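Local coordinates for MexT protein (Pseudomonas aeruginosa, PDB 6L33) that probably binds DNA and activates transcription of the genes for the MexEF-OprN efflux pump as a LysR-type regulator, of which this chain is the regulatory domain, at residues F116-L121 with R128-A133; P103-S108 with N138-L143; R42-N45 with N51-A54. All blocks are in the same frame, centred on the assembly; numbering follows the deposited sequence.

Interaction 1: residues F116-L121 with R128-A133; sequences FVDEEL and RKVVLA. With SO4 (sulfate ion), chain G.
Arg128 reaches Asp118 through a side chain that leaves the backbone with CG lodged between N and the carbonyl carbon (chi1 66°) and then runs extended from CG to NE. Asp118 turns its CG anti to its own carbonyl carbon (chi1 -54°), which swings the carboxylate across the arginine at about a right angle. The grip is side-on and two-pronged: Arg128 NE donates to Asp118 OD1 at 2.9 Å, and Arg128 NH2 donates to Asp118 OD2 at 3.1 Å. Both oxygens lie close to the guanidinium plane, yet both are met from above the carboxylate plane, the two planes being 53° apart. OD2 also accepts from Gly115 N, a second bond that limits the rotation of the carboxylate, and a water joins OD1 to Arg128 N. Val117 CG1 sits over the centre of one guanidinium face, 3.5 Å from Arg128 CZ, so the flat group is held at its edge and on a face. Further out, Leu121 CD1 packs on Arg128 CG at 4.2 Å. A sulfate, probably from the crystallisation liquor, accepts from Phe116 N and Val117 N, backbone N-H groups of the first helical turn, a common way for a helix N-terminus to hold an anion. The salt bridge ties helix 116-123 to the chain leading into strand 129-134, within the beta-alpha-beta unit that strand 103-107 opens in the LysR substrate-binding domain.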
loop_
_atom_site.group_PDB
_atom_site.type_symbol
_atom_site.label_atom_id
_atom_site.label_comp_id
_atom_site.label_asym_id
_atom_site.label_seq_id
_atom_site.Cartn_x
_atom_site.Cartn_y
_atom_site.Cartn_z
ATOM N N PHE B 116 -11.687 2.574 16.377
ATOM C CA PHE B 116 -12.025 1.933 17.642
ATOM C C PHE B 116 -11.504 2.726 18.833
ATOM O O PHE B 116 -12.146 2.741 19.888
ATOM C CB PHE B 116 -11.473 0.512 17.662
ATOM C CG PHE B 116 -12.211 -0.434 16.757
ATOM C CD1 PHE B 116 -13.500 -0.842 17.064
ATOM C CD2 PHE B 116 -11.622 -0.909 15.597
ATOM C CE1 PHE B 116 -14.184 -1.710 16.234
ATOM C CE2 PHE B 116 -12.301 -1.776 14.762
ATOM C CZ PHE B 116 -13.584 -2.177 15.080
ATOM N N VAL B 117 -10.355 3.387 18.683
ATOM C CA VAL B 117 -9.851 4.257 19.743
ATOM C C VAL B 117 -10.881 5.329 20.077
ATOM O O VAL B 117 -11.173 5.596 21.248
ATOM C CB VAL B 117 -8.502 4.876 19.331
ATOM C CG1 VAL B 117 -8.189 6.098 20.182
ATOM C CG2 VAL B 117 -7.389 3.839 19.438
ATOM N N ASP B 118 -11.454 5.953 19.045
ATOM C CA ASP B 118 -12.501 6.945 19.259
ATOM C C ASP B 118 -13.721 6.323 19.924
ATOM O O ASP B 118 -14.359 6.946 20.781
ATOM C CB ASP B 118 -12.883 7.585 17.926
ATOM C CG ASP B 118 -11.687 8.160 17.198
ATOM O OD1 ASP B 118 -11.226 9.249 17.594
ATOM O OD2 ASP B 118 -11.203 7.521 16.240
ATOM N N GLU B 119 -14.060 5.090 19.536
ATOM C CA GLU B 119 -15.169 4.388 20.171
ATOM C C GLU B 119 -14.895 4.166 21.653
ATOM O O GLU B 119 -15.785 4.352 22.492
ATOM C CB GLU B 119 -15.410 3.059 19.450
ATOM C CG GLU B 119 -16.561 2.226 19.987
ATOM C CD GLU B 119 -16.746 0.932 19.211
ATOM O OE1 GLU B 119 -16.669 0.969 17.964
ATOM O OE2 GLU B 119 -16.960 -0.122 19.845
ATOM N N GLU B 120 -13.659 3.796 21.998
ATOM C CA GLU B 120 -13.322 3.550 23.397
ATOM C C GLU B 120 -13.262 4.846 24.198
ATOM O O GLU B 120 -13.741 4.897 25.338
ATOM C CB GLU B 120 -11.995 2.797 23.486
ATOM C CG GLU B 120 -11.582 2.418 24.903
ATOM C CD GLU B 120 -12.514 1.406 25.554
ATOM O OE1 GLU B 120 -12.416 1.221 26.787
ATOM O OE2 GLU B 120 -13.336 0.789 24.842
ATOM N N LEU B 121 -12.677 5.901 23.624
ATOM C CA LEU B 121 -12.600 7.179 24.328
ATOM C C LEU B 121 -13.987 7.753 24.588
ATOM O O LEU B 121 -14.225 8.372 25.632
ATOM C CB LEU B 121 -11.757 8.173 23.531
ATOM C CG LEU B 121 -10.246 7.933 23.493
ATOM C CD1 LEU B 121 -9.558 8.987 22.634
ATOM C CD2 LEU B 121 -9.667 7.914 24.901
ATOM N N ARG B 128 -10.733 12.861 20.586
ATOM C CA ARG B 128 -9.472 13.260 19.983
ATOM C C ARG B 128 -9.758 13.798 18.589
ATOM O O ARG B 128 -10.832 13.570 18.024
ATOM C CB ARG B 128 -8.488 12.084 19.911
ATOM C CG ARG B 128 -8.959 10.980 18.975
ATOM C CD ARG B 128 -7.946 9.858 18.821
ATOM N NE ARG B 128 -8.382 8.893 17.813
ATOM C CZ ARG B 128 -7.601 7.963 17.274
ATOM N NH1 ARG B 128 -6.332 7.860 17.644
ATOM N NH2 ARG B 128 -8.091 7.133 16.362
ATOM N N LYS B 129 -8.786 14.516 18.033
ATOM C CA LYS B 129 -8.906 15.082 16.695
ATOM C C LYS B 129 -8.003 14.308 15.746
ATOM O O LYS B 129 -6.780 14.283 15.924
ATOM C CB LYS B 129 -8.554 16.571 16.689
ATOM C CG LYS B 129 -8.766 17.255 15.340
ATOM C CD LYS B 129 -10.138 16.936 14.754
ATOM C CE LYS B 129 -10.887 18.195 14.345
ATOM N NZ LYS B 129 -11.534 18.045 13.011
ATOM N N VAL B 130 -8.605 13.673 14.749
ATOM C CA VAL B 130 -7.862 13.006 13.688
ATOM C C VAL B 130 -7.680 13.994 12.546
ATOM O O VAL B 130 -8.652 14.600 12.079
ATOM C CB VAL B 130 -8.593 11.739 13.215
ATOM C CG1 VAL B 130 -7.865 11.110 12.026
ATOM C CG2 VAL B 130 -8.726 10.746 14.361
ATOM N N VAL B 131 -6.435 14.179 12.110
ATOM C CA VAL B 131 -6.123 15.092 11.013
ATOM C C VAL B 131 -5.726 14.366 9.744
ATOM O O VAL B 131 -5.626 15.009 8.686
ATOM C CB VAL B 131 -5.015 16.092 11.404
ATOM C CG1 VAL B 131 -5.452 16.946 12.583
ATOM C CG2 VAL B 131 -3.717 15.349 11.709
ATOM N N LEU B 132 -5.494 13.059 9.807
ATOM C CA LEU B 132 -4.974 12.320 8.667
ATOM C C LEU B 132 -5.460 10.884 8.745
ATOM O O LEU B 132 -5.324 10.233 9.784
ATOM C CB LEU B 132 -3.444 12.359 8.641
ATOM C CG LEU B 132 -2.787 11.701 7.429
ATOM C CD1 LEU B 132 -2.998 12.557 6.190
ATOM C CD2 LEU B 132 -1.307 11.464 7.685
ATOM N N ALA B 133 -6.031 10.400 7.649
ATOM C CA ALA B 133 -6.413 9.002 7.513
ATOM C C ALA B 133 -5.650 8.424 6.333
ATOM O O ALA B 133 -5.755 8.934 5.214
ATOM C CB ALA B 133 -7.922 8.853 7.318
HETATM S S SO4 G . -8.132 2.164 15.387
HETATM O O1 SO4 G . -9.327 1.712 14.678
HETATM O O2 SO4 G . -8.430 3.397 16.110
HETATM O O3 SO4 G . -7.708 1.131 16.327
HETATM O O4 SO4 G . -7.062 2.412 14.426
HETATM O O HOH W 1 -12.692 11.028 19.385
#

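Interaction 2: residues P103-S108 with N138-L143; sequences PHALVS and NGLGTL
Leu140 meets strand 103-107 through its two methyl groups, each of which finds a different residue. The contact is wholly apolar. Leu140 CD2 approaches Val107 CG2 to 4.1 Å, the two side chains crossing obliquely, while Leu140 CD1 lies 4.5 Å from Ala105 CB. The leucine therefore spans two alternate residues of the strand, with the fork at CG straddling them. Its CG is anti to the backbone N (chi1 -160°), which carries the branch toward the sheet. Val107 supplies the methyl that stands anti to its carbonyl carbon, whereas Ala105 contributes its single CB, pointing toward the helix. Leu106, between them, directs its side chain away, as alternation along a strand requires. Contact distances above 4 Å and a small buried surface, 102 Å² over both sides, mark a light touch between methyl groups.

Polar interactions belong to the backbone and the surroundings. Within the first helical turn the backbone bonds are weak, including Thr142 N to Gly139 O. On the strand side, His104 NE2 bonds to Tyr99 O and its ring meets that of Tyr99 edge-to-face.

Such helix-on-sheet packing belongs to the alpha/beta lobe of the periplasmic-binding-protein-like LysR regulatory domain. In the sheet, strand 103-107 lies between strands 129-134 and 150-154, both parallel to it, and Leu140 touches Val134 of the first and Ala151 of the second. Helix 140-144 follows strand 129-134 in the chain and also meets the second subunit, Thr142 on Pro24 and Leu143 on Leu27 of that chain.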
loop_
_atom_site.group_PDB
_atom_site.type_symbol
_atom_site.label_atom_id
_atom_site.label_comp_id
_atom_site.label_asym_id
_atom_site.label_seq_id
_atom_site.Cartn_x
_atom_site.Cartn_y
_atom_site.Cartn_z
ATOM N N PRO B 103 -2.856 15.933 17.772
ATOM C CA PRO B 103 -3.531 15.442 16.567
ATOM C C PRO B 103 -3.109 14.022 16.235
ATOM O O PRO B 103 -2.014 13.571 16.578
ATOM C CB PRO B 103 -3.071 16.424 15.483
ATOM C CG PRO B 103 -1.718 16.851 15.939
ATOM C CD PRO B 103 -1.788 16.900 17.447
ATOM N N HIS B 104 -3.998 13.314 15.546
ATOM C CA HIS B 104 -3.830 11.885 15.342
ATOM C C HIS B 104 -3.869 11.519 13.867
ATOM O O HIS B 104 -4.579 12.134 13.068
ATOM C CB HIS B 104 -4.906 11.104 16.097
ATOM C CG HIS B 104 -4.816 11.255 17.580
ATOM N ND1 HIS B 104 -4.236 10.305 18.392
ATOM C CD2 HIS B 104 -5.208 12.261 18.397
ATOM C CE1 HIS B 104 -4.290 10.712 19.647
ATOM N NE2 HIS B 104 -4.872 11.897 19.677
ATOM N N ALA B 105 -3.080 10.506 13.522
ATOM C CA ALA B 105 -3.138 9.848 12.226
ATOM C C ALA B 105 -3.791 8.490 12.419
ATOM O O ALA B 105 -3.425 7.744 13.334
ATOM C CB ALA B 105 -1.743 9.689 11.617
ATOM N N LEU B 106 -4.763 8.179 11.571
ATOM C CA LEU B 106 -5.540 6.954 11.675
ATOM C C LEU B 106 -5.268 6.080 10.461
ATOM O O LEU B 106 -5.355 6.550 9.324
ATOM C CB LEU B 106 -7.033 7.272 11.776
ATOM C CG LEU B 106 -8.001 6.097 11.920
ATOM C CD1 LEU B 106 -7.816 5.420 13.265
ATOM C CD2 LEU B 106 -9.439 6.570 11.745
ATOM N N VAL B 107 -4.928 4.815 10.701
ATOM C CA VAL B 107 -4.862 3.835 9.621
ATOM C C VAL B 107 -6.289 3.344 9.397
ATOM O O VAL B 107 -6.783 2.472 10.116
ATOM C CB VAL B 107 -3.904 2.684 9.933
ATOM C CG1 VAL B 107 -3.796 1.751 8.726
ATOM C CG2 VAL B 107 -2.536 3.224 10.314
ATOM N N SER B 108 -6.964 3.929 8.413
ATOM C CA SER B 108 -8.352 3.618 8.099
ATOM C C SER B 108 -8.397 3.043 6.694
ATOM O O SER B 108 -7.953 3.692 5.741
ATOM C CB SER B 108 -9.230 4.866 8.209
ATOM O OG SER B 108 -10.512 4.642 7.651
ATOM N N ASN B 138 2.809 1.097 6.193
ATOM C CA ASN B 138 4.142 1.493 5.759
ATOM C C ASN B 138 4.140 2.922 5.224
ATOM O O ASN B 138 3.160 3.393 4.641
ATOM C CB ASN B 138 4.679 0.530 4.698
ATOM C CG ASN B 138 3.750 0.380 3.508
ATOM O OD1 ASN B 138 3.546 1.319 2.739
ATOM N ND2 ASN B 138 3.196 -0.815 3.338
ATOM N N GLY B 139 5.260 3.614 5.440
ATOM C CA GLY B 139 5.382 5.014 5.093
ATOM C C GLY B 139 4.848 5.977 6.130
ATOM O O GLY B 139 5.031 7.191 5.976
ATOM N N LEU B 140 4.203 5.476 7.186
ATOM C CA LEU B 140 3.606 6.349 8.192
ATOM C C LEU B 140 4.647 7.212 8.893
ATOM O O LEU B 140 4.348 8.347 9.285
ATOM C CB LEU B 140 2.839 5.504 9.209
ATOM C CG LEU B 140 1.771 6.184 10.063
ATOM C CD1 LEU B 140 0.799 6.950 9.188
ATOM C CD2 LEU B 140 1.041 5.138 10.896
ATOM N N GLY B 141 5.869 6.702 9.059
ATOM C CA GLY B 141 6.911 7.489 9.696
ATOM C C GLY B 141 7.305 8.713 8.895
ATOM O O GLY B 141 7.640 9.754 9.469
ATOM N N THR B 142 7.271 8.609 7.566
ATOM C CA THR B 142 7.545 9.767 6.724
ATOM C C THR B 142 6.455 10.824 6.859
ATOM O O THR B 142 6.718 12.017 6.670
ATOM C CB THR B 142 7.690 9.325 5.265
ATOM O OG1 THR B 142 8.775 8.399 5.152
ATOM C CG2 THR B 142 7.995 10.507 4.387
ATOM N N LEU B 143 5.236 10.414 7.204
ATOM C CA LEU B 143 4.152 11.378 7.340
ATOM C C LEU B 143 4.138 12.043 8.712
ATOM O O LEU B 143 3.705 13.195 8.831
ATOM C CB LEU B 143 2.809 10.698 7.063
ATOM C CG LEU B 143 2.704 9.962 5.724
ATOM C CD1 LEU B 143 1.265 9.539 5.452
ATOM C CD2 LEU B 143 3.243 10.817 4.581
#

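Interaction 3: residues R42-N45 with N51-A54. With SO4 (sulfate ion), chain E.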
loop_
_atom_site.group_PDB
_atom_site.type_symbol
_atom_site.label_atom_id
_atom_site.label_comp_id
_atom_site.label_asym_id
_atom_site.label_seq_id
_atom_site.Cartn_x
_atom_site.Cartn_y
_atom_site.Cartn_z
ATOM N N ARG B 42 -2.179 -9.992 -3.166
ATOM C CA ARG B 42 -3.153 -8.915 -3.080
ATOM C C ARG B 42 -3.082 -8.265 -1.703
ATOM O O ARG B 42 -2.759 -8.918 -0.707
ATOM C CB ARG B 42 -4.571 -9.434 -3.339
ATOM C CG ARG B 42 -4.721 -10.258 -4.610
ATOM C CD ARG B 42 -4.415 -9.434 -5.854
ATOM N NE ARG B 42 -5.124 -8.157 -5.848
ATOM C CZ ARG B 42 -6.399 -8.005 -6.190
ATOM N NH1 ARG B 42 -7.117 -9.052 -6.575
ATOM N NH2 ARG B 42 -6.960 -6.803 -6.147
ATOM N N ARG B 43 -3.382 -6.969 -1.659
ATOM C CA ARG B 43 -3.421 -6.246 -0.391
ATOM C C ARG B 43 -4.633 -6.683 0.423
ATOM O O ARG B 43 -5.744 -6.784 -0.104
ATOM C CB ARG B 43 -3.467 -4.738 -0.644
ATOM C CG ARG B 43 -3.787 -3.895 0.587
ATOM C CD ARG B 43 -2.663 -3.938 1.615
ATOM N NE ARG B 43 -1.379 -3.531 1.050
ATOM C CZ ARG B 43 -1.000 -2.267 0.885
ATOM N NH1 ARG B 43 -1.805 -1.278 1.246
ATOM N NH2 ARG B 43 0.188 -1.993 0.361
ATOM N N ALA B 44 -4.419 -6.944 1.713
ATOM C CA ALA B 44 -5.473 -7.429 2.593
ATOM C C ALA B 44 -5.501 -6.624 3.884
ATOM O O ALA B 44 -4.456 -6.214 4.397
ATOM C CB ALA B 44 -5.289 -8.917 2.919
ATOM N N ASN B 45 -6.710 -6.400 4.394
ATOM C CA ASN B 45 -6.928 -5.810 5.707
ATOM C C ASN B 45 -8.182 -6.448 6.291
ATOM O O ASN B 45 -8.875 -7.214 5.619
ATOM C CB ASN B 45 -7.040 -4.280 5.633
ATOM C CG ASN B 45 -8.173 -3.812 4.735
ATOM O OD1 ASN B 45 -9.346 -3.917 5.091
ATOM N ND2 ASN B 45 -7.825 -3.278 3.570
ATOM N N ASN B 51 -14.205 -10.272 1.870
ATOM C CA ASN B 51 -14.454 -10.080 0.444
ATOM C C ASN B 51 -13.459 -10.857 -0.405
ATOM O O ASN B 51 -13.837 -11.487 -1.400
ATOM C CB ASN B 51 -14.387 -8.593 0.088
ATOM C CG ASN B 51 -15.286 -7.737 0.956
ATOM O OD1 ASN B 51 -15.091 -7.640 2.168
ATOM N ND2 ASN B 51 -16.267 -7.093 0.332
ATOM N N LEU B 52 -12.174 -10.806 -0.041
ATOM C CA LEU B 52 -11.150 -11.481 -0.834
ATOM C C LEU B 52 -11.352 -12.991 -0.836
ATOM O O LEU B 52 -11.140 -13.652 -1.860
ATOM C CB LEU B 52 -9.760 -11.131 -0.303
ATOM C CG LEU B 52 -9.299 -9.680 -0.464
ATOM C CD1 LEU B 52 -8.012 -9.442 0.307
ATOM C CD2 LEU B 52 -9.121 -9.329 -1.933
ATOM N N LEU B 53 -11.762 -13.557 0.301
ATOM C CA LEU B 53 -11.983 -14.998 0.372
ATOM C C LEU B 53 -13.271 -15.395 -0.339
ATOM O O LEU B 53 -13.276 -16.308 -1.173
ATOM C CB LEU B 53 -12.011 -15.455 1.831
ATOM C CG LEU B 53 -10.685 -15.444 2.598
ATOM C CD1 LEU B 53 -10.927 -15.600 4.093
ATOM C CD2 LEU B 53 -9.749 -16.532 2.088
ATOM N N ALA B 54 -14.377 -14.715 -0.027
ATOM C CA ALA B 54 -15.673 -15.123 -0.562
ATOM C C ALA B 54 -15.753 -14.946 -2.074
ATOM O O ALA B 54 -16.508 -15.664 -2.739
ATOM C CB ALA B 54 -16.793 -14.341 0.122
HETATM S S SO4 E . -4.186 -4.624 -4.854
HETATM O O1 SO4 E . -5.326 -4.574 -5.765
HETATM O O2 SO4 E . -4.353 -3.636 -3.792
HETATM O O3 SO4 E . -4.099 -5.956 -4.268
HETATM O O4 SO4 E . -2.958 -4.338 -5.587
#
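Leu52 lays its CD1 methyl against Ala44 CB at 3.8 Å and against the backbone carbonyl of Arg43, with Arg43 O 3.5 Å from the same CD1. This is helix-on-strand packing inside the periplasmic-binding-protein-like fold of the LysR regulatory domain: strand 38-43, at one margin of its sheet within this chain, is followed by helix 49-55, and Leu52 of that helix is turned back onto Arg43 and Ala44. Its CG is anti to the carbonyl carbon (chi1 -67°), beside the backbone N, and a near-extended second torsion sends CD1 onward to Ala44. In the intervening turn, Asn45 OD1 accepts from both Leu47 N and Leu48 N.

The polar ends of the two arginines point elsewhere. The side chain of Arg43 leaves the strand away from the helix and meets the second subunit, where its NH2 is hydrogen-bonded to Gln136 OE1 of that chain. A sulfate, probably from the crystallisation liquor, lies by the strand and is also bound by Arg43 NH1 of the second subunit, so the anion bridges the two chains. Arg42 curls round to it by bends at its second and third torsions, and the ion sits at the edge of the guanidinium, in its plane. Arg42 NH2 donates to sulfate O1 at 2.8 Å. Sulfate O3 is gripped twice, by Arg42 NE at 2.9 Å and by the backbone Arg43 N, also at 2.9 Å, the latter bond fairly straight at 166°.

Overall arrangement
Interaction 3 comes first along the chain and lies on the sheet that contains strands 38-43 and 9-14. Interactions 1 and 2 belong to the other sheet, where strands 103-107 and 129-134 are neighbours; the 103-108 and 138-143 segments of interaction 2 bracket interaction 1 in sequence. Centres of 1 and 2 are 12 Å apart, and they join directly, Leu132 O lying 2.8 Å from Leu106 N. Interaction 3 is centred about 25 Å from interaction 1 and 22 Å from interaction 2. The contacts thus join helices to both sheets of the two-lobed regulatory domain, and all three reach the second subunit, where the sheet of interactions 1 and 2 continues across the dimer interface.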